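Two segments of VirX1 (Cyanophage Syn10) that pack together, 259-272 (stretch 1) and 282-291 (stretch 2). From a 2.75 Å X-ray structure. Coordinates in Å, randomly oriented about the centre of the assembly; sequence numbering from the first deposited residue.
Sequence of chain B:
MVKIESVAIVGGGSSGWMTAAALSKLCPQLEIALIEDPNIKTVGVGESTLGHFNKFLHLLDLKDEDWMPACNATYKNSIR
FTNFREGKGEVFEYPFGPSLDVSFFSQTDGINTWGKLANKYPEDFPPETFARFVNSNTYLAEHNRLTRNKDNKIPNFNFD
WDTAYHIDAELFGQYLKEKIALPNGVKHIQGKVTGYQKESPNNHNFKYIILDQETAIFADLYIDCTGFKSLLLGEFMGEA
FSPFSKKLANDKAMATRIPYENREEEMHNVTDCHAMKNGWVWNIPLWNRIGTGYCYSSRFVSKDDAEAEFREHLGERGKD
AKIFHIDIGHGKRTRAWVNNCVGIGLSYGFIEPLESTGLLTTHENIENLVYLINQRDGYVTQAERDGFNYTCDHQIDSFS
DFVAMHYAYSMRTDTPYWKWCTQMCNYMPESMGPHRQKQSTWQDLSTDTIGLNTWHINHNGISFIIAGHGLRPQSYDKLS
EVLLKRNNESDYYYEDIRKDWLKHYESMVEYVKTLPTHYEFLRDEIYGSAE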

# COMPACT_ATOMS: atom_id res chain seq x y z
N PRO B 259 4.42 42.71 -26.41
CA PRO B 259 5.54 42.74 -27.34
C PRO B 259 6.88 42.62 -26.60
O PRO B 259 6.95 43.01 -25.45
N TYR B 260 7.91 42.09 -27.27
CA TYR B 260 9.31 42.06 -26.77
C TYR B 260 9.86 43.49 -26.80
O TYR B 260 9.61 44.21 -27.77
N GLU B 261 10.60 43.86 -25.75
CA GLU B 261 11.42 45.10 -25.69
C GLU B 261 12.84 44.76 -26.17
O GLU B 261 13.35 45.49 -27.02
N ASN B 262 13.44 43.70 -25.63
CA ASN B 262 14.75 43.16 -26.06
C ASN B 262 14.62 41.65 -26.27
O ASN B 262 14.91 40.89 -25.35
N ARG B 263 14.20 41.27 -27.48
CA ARG B 263 13.75 39.91 -27.85
C ARG B 263 14.82 38.85 -27.56
O ARG B 263 14.47 37.79 -27.01
N GLU B 264 16.06 39.10 -27.96
CA GLU B 264 17.21 38.16 -27.75
C GLU B 264 17.35 37.91 -26.25
O GLU B 264 17.35 36.73 -25.89
N GLU B 265 17.40 38.97 -25.42
CA GLU B 265 17.61 38.88 -23.95
C GLU B 265 16.40 38.24 -23.25
O GLU B 265 16.60 37.51 -22.26
N GLU B 266 15.18 38.50 -23.74
CA GLU B 266 13.90 38.25 -23.02
C GLU B 266 13.33 36.86 -23.33
O GLU B 266 12.61 36.34 -22.47
N MET B 267 13.60 36.32 -24.52
CA MET B 267 13.01 35.04 -24.99
C MET B 267 13.65 33.89 -24.22
O MET B 267 14.54 33.20 -24.75
N HIS B 268 13.17 33.67 -22.99
CA HIS B 268 13.78 32.74 -22.02
C HIS B 268 13.43 31.29 -22.36
O HIS B 268 12.29 30.99 -22.77
N ASN B 269 14.49 30.48 -22.27
CA ASN B 269 14.56 29.03 -21.98
C ASN B 269 13.51 28.48 -20.98
O ASN B 269 13.56 27.26 -20.75
N VAL B 270 12.68 29.31 -20.33
CA VAL B 270 11.83 28.86 -19.18
C VAL B 270 10.43 29.51 -19.19
O VAL B 270 10.29 30.61 -19.73
N THR B 271 9.46 28.82 -18.59
CA THR B 271 8.17 29.38 -18.12
C THR B 271 8.40 29.94 -16.71
O THR B 271 8.69 29.14 -15.81
N ASP B 272 8.32 31.26 -16.54
CA ASP B 272 8.41 31.93 -15.21
C ASP B 272 7.01 32.01 -14.61
O ASP B 272 6.06 32.35 -15.32
N TRP B 282 1.94 33.91 -15.07
CA TRP B 282 2.79 33.10 -15.98
C TRP B 282 3.41 34.01 -17.04
O TRP B 282 2.77 35.02 -17.40
N ASN B 283 4.64 33.68 -17.45
CA ASN B 283 5.39 34.32 -18.55
C ASN B 283 5.80 33.21 -19.53
O ASN B 283 6.56 32.32 -19.14
N ILE B 284 5.26 33.25 -20.75
CA ILE B 284 5.51 32.23 -21.81
C ILE B 284 6.12 32.94 -23.02
O ILE B 284 5.42 33.59 -23.78
N PRO B 285 7.46 32.88 -23.19
CA PRO B 285 8.11 33.45 -24.36
C PRO B 285 7.80 32.62 -25.61
O PRO B 285 8.00 31.43 -25.60
N LEU B 286 7.28 33.29 -26.65
CA LEU B 286 7.13 32.72 -28.01
C LEU B 286 8.06 33.46 -28.96
O LEU B 286 8.78 34.36 -28.51
N TRP B 287 8.08 33.06 -30.22
CA TRP B 287 9.04 33.58 -31.23
C TRP B 287 8.79 35.08 -31.40
O TRP B 287 9.78 35.81 -31.42
N ASN B 288 7.52 35.52 -31.41
CA ASN B 288 7.09 36.88 -31.84
C ASN B 288 6.58 37.73 -30.67
O ASN B 288 6.35 38.94 -30.90
N ARG B 289 6.42 37.16 -29.48
CA ARG B 289 5.76 37.87 -28.34
C ARG B 289 5.94 37.10 -27.03
O ARG B 289 6.39 35.92 -27.10
N ILE B 290 5.59 37.73 -25.90
CA ILE B 290 5.43 37.07 -24.57
C ILE B 290 3.93 36.90 -24.31
O ILE B 290 3.22 37.92 -24.40
N GLY B 291 3.48 35.69 -24.01
CA GLY B 291 2.14 35.42 -23.45
C GLY B 291 2.19 35.45 -21.93
O GLY B 291 3.12 34.82 -21.38

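Stretch 2 is a hairpin whose turn, around Trp287 and Asn288, lies beside the start of stretch 1, while its first strand pairs with the end of stretch 1. Tyr260 opens the contact. Its CA-to-CB bond points sideways, but the m rotamer (chi1 -78°) carries the ring to the turn, where OH donates a hydrogen bond of 2.6 Å to Leu286 O. A tyrosine suits this place because a long flat ring ends in a polar group: the ring covers apolar carbon, with CE1 3.4 Å from Ile290 CG1, while the hydroxyl reaches a backbone carbonyl. Pro285 CB lies near the plane of the ring, at its edge, 3.3 Å from Tyr260 OH.

Glu261 and Asn262 do not touch stretch 2. Asn262 caps the short helix instead, its OD1 accepting a weak bond from Glu265 N at 3.4 Å. Arg263, extended with chi1 to chi3 all t, brings its guanidinium to Trp287. Both NE (3.0 Å) and NH2 (2.9 Å) of Arg263 donate to Trp287 O, which lies at the edge of the guanidinium. The same group lies over the indole, with Arg263 CZ 4.2 Å from the centroid of the six-membered ring of Trp287, a cation-pi contact. Arginine can do both because its cation carries several N-H groups: NE and NH2 reach the carbonyl, and the guanidinium, tilted steeply to the indole, brings its charge over the ring face with Arg263 NH2 2.9 Å from Trp287 CE2. Trp287 starts away from stretch 1, yet its t rotamer brings the indole back.

Glu264 and Glu265 stay clear of stretch 2. Glu266, in the m rotamer, folds back along stretch 1: its OE2 accepts from Glu261 N at 2.7 Å and from Asn262 N at 2.9 Å, and its OE1 comes within 3.3 Å of Ile290 CD1. Met267, buried and just past the helix, has chi1 and chi2 both t. This flexible apolar chain fills the space between Pro285 and Trp287, with Met267 CG 4.1 Å from Pro285 CB and Met267 SD 3.7 Å from Trp287 CE3, the sulfur approaching the ring obliquely.

Pro285 points toward stretch 1 and also meets the backbone beyond the helix, its CG 3.3 Å from His268 O. The His268 ring leads away, and Asn269 and Val270 point away. Thr271, sideways in the m rotamer, places its methyl CG2 4.0 Å from Ile284 CG1. Finally, Asp272 and Asn283 form an antiparallel pair: Asn283 N donates to Asp272 O at 2.9 Å, and Asp272 N donates weakly to Asn283 O at 3.3 Å. Both side chains are t and share one face of the sheet, their CB atoms 4.1 Å apart.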

# COMPACT_ATOMS: atom_id res chain seq x y z
CB PRO B 259 5.37 44.10 -28.03
CG PRO B 259 4.71 44.97 -26.99
CD PRO B 259 3.78 44.03 -26.26
CB TYR B 260 10.19 41.13 -27.60
CG TYR B 260 10.02 39.66 -27.29
CD1 TYR B 260 10.44 39.14 -26.09
CD2 TYR B 260 9.44 38.80 -28.20
CE1 TYR B 260 10.28 37.79 -25.79
CE2 TYR B 260 9.28 37.45 -27.93
CZ TYR B 260 9.69 36.95 -26.71
OH TYR B 260 9.52 35.63 -26.41
CB GLU B 261 11.41 45.71 -24.29
CG GLU B 261 10.06 46.32 -23.94
CD GLU B 261 9.95 47.04 -22.62
OE1 GLU B 261 10.74 46.70 -21.70
OE2 GLU B 261 9.07 47.93 -22.52
CB ASN B 262 15.87 43.55 -25.09
CG ASN B 262 17.24 43.14 -25.59
OD1 ASN B 262 17.38 42.19 -26.37
ND2 ASN B 262 18.27 43.82 -25.12
CB ARG B 263 13.36 39.92 -29.32
CG ARG B 263 12.83 38.59 -29.83
CD ARG B 263 12.81 38.70 -31.33
NE ARG B 263 12.15 37.58 -31.93
CZ ARG B 263 12.41 37.08 -33.13
NH1 ARG B 263 13.35 37.63 -33.88
NH2 ARG B 263 11.73 36.05 -33.58
CB GLU B 264 18.49 38.73 -28.36
CG GLU B 264 18.45 38.79 -29.88
CD GLU B 264 19.77 39.16 -30.55
OE1 GLU B 264 20.83 38.89 -29.95
OE2 GLU B 264 19.75 39.74 -31.67
CB GLU B 265 17.85 40.26 -23.33
CG GLU B 265 19.26 40.80 -23.50
CD GLU B 265 19.62 41.92 -22.51
OE1 GLU B 265 19.08 41.95 -21.38
OE2 GLU B 265 20.50 42.76 -22.84
CB GLU B 266 12.85 39.27 -23.42
CG GLU B 266 13.00 40.63 -22.77
CD GLU B 266 11.71 41.43 -22.88
OE1 GLU B 266 10.74 41.11 -22.13
OE2 GLU B 266 11.66 42.33 -23.76
CB MET B 267 13.24 34.85 -26.49
CG MET B 267 12.43 33.72 -27.06
SD MET B 267 12.85 33.45 -28.78
CE MET B 267 12.57 35.09 -29.44
CB HIS B 268 13.41 33.14 -20.59
CG HIS B 268 14.11 34.38 -20.16
ND1 HIS B 268 13.65 35.18 -19.16
CD2 HIS B 268 15.22 34.99 -20.64
CE1 HIS B 268 14.45 36.21 -19.01
NE2 HIS B 268 15.42 36.12 -19.91
CB ASN B 269 15.93 28.80 -21.35
CG ASN B 269 16.67 27.64 -21.96
OD1 ASN B 269 16.12 26.91 -22.78
ND2 ASN B 269 17.92 27.49 -21.58
CB VAL B 270 12.51 29.13 -17.82
CG1 VAL B 270 13.92 28.57 -17.77
CG2 VAL B 270 12.50 30.60 -17.46
CB THR B 271 7.03 28.35 -18.15
OG1 THR B 271 6.95 27.72 -19.42
CG2 THR B 271 5.69 28.97 -17.88
CB ASP B 272 9.03 33.33 -15.27
CG ASP B 272 9.25 33.98 -13.91
OD1 ASP B 272 9.64 33.27 -12.97
OD2 ASP B 272 9.03 35.20 -13.80
CB TRP B 282 2.02 31.93 -16.62
CG TRP B 282 1.00 32.30 -17.66
CD1 TRP B 282 1.25 32.64 -18.95
CD2 TRP B 282 -0.43 32.30 -17.50
NE1 TRP B 282 0.07 32.89 -19.61
CE2 TRP B 282 -0.97 32.67 -18.74
CE3 TRP B 282 -1.29 32.02 -16.43
CZ2 TRP B 282 -2.35 32.79 -18.95
CZ3 TRP B 282 -2.65 32.13 -16.64
CH2 TRP B 282 -3.17 32.52 -17.87
CB ASN B 283 6.57 35.14 -18.02
CG ASN B 283 7.19 36.02 -19.07
OD1 ASN B 283 6.94 37.23 -19.07
ND2 ASN B 283 7.94 35.43 -19.99
CB ILE B 284 4.22 31.47 -22.13
CG1 ILE B 284 3.79 30.63 -20.92
CG2 ILE B 284 4.38 30.60 -23.36
CD1 ILE B 284 2.41 30.05 -21.05
CB PRO B 285 9.62 33.37 -24.07
CG PRO B 285 9.71 33.04 -22.58
CD PRO B 285 8.43 32.29 -22.25
CB LEU B 286 5.67 32.83 -28.44
CG LEU B 286 4.67 32.05 -27.59
CD1 LEU B 286 3.27 32.24 -28.14
CD2 LEU B 286 5.03 30.58 -27.54
CB TRP B 287 8.91 32.79 -32.53
CG TRP B 287 9.95 33.07 -33.56
CD1 TRP B 287 9.75 33.48 -34.84
CD2 TRP B 287 11.38 32.96 -33.40
NE1 TRP B 287 10.95 33.63 -35.49
CE2 TRP B 287 11.97 33.31 -34.63
CE3 TRP B 287 12.21 32.60 -32.34
CZ2 TRP B 287 13.35 33.32 -34.82
CZ3 TRP B 287 13.58 32.61 -32.53
CH2 TRP B 287 14.14 32.95 -33.77
CB ASN B 288 6.02 36.81 -32.94
CG ASN B 288 4.79 36.01 -32.59
OD1 ASN B 288 4.76 35.29 -31.59
ND2 ASN B 288 3.78 36.11 -33.42
CB ARG B 289 4.26 38.01 -28.61
CG ARG B 289 3.50 36.69 -28.55
CD ARG B 289 2.37 36.66 -29.54
NE ARG B 289 1.41 35.60 -29.28
CZ ARG B 289 1.32 34.46 -29.96
NH1 ARG B 289 2.16 34.16 -30.94
NH2 ARG B 289 0.37 33.60 -29.63
CB ILE B 290 6.10 37.89 -23.46
CG1 ILE B 290 7.58 38.17 -23.75
CG2 ILE B 290 5.91 37.23 -22.09
CD1 ILE B 290 8.16 39.26 -22.88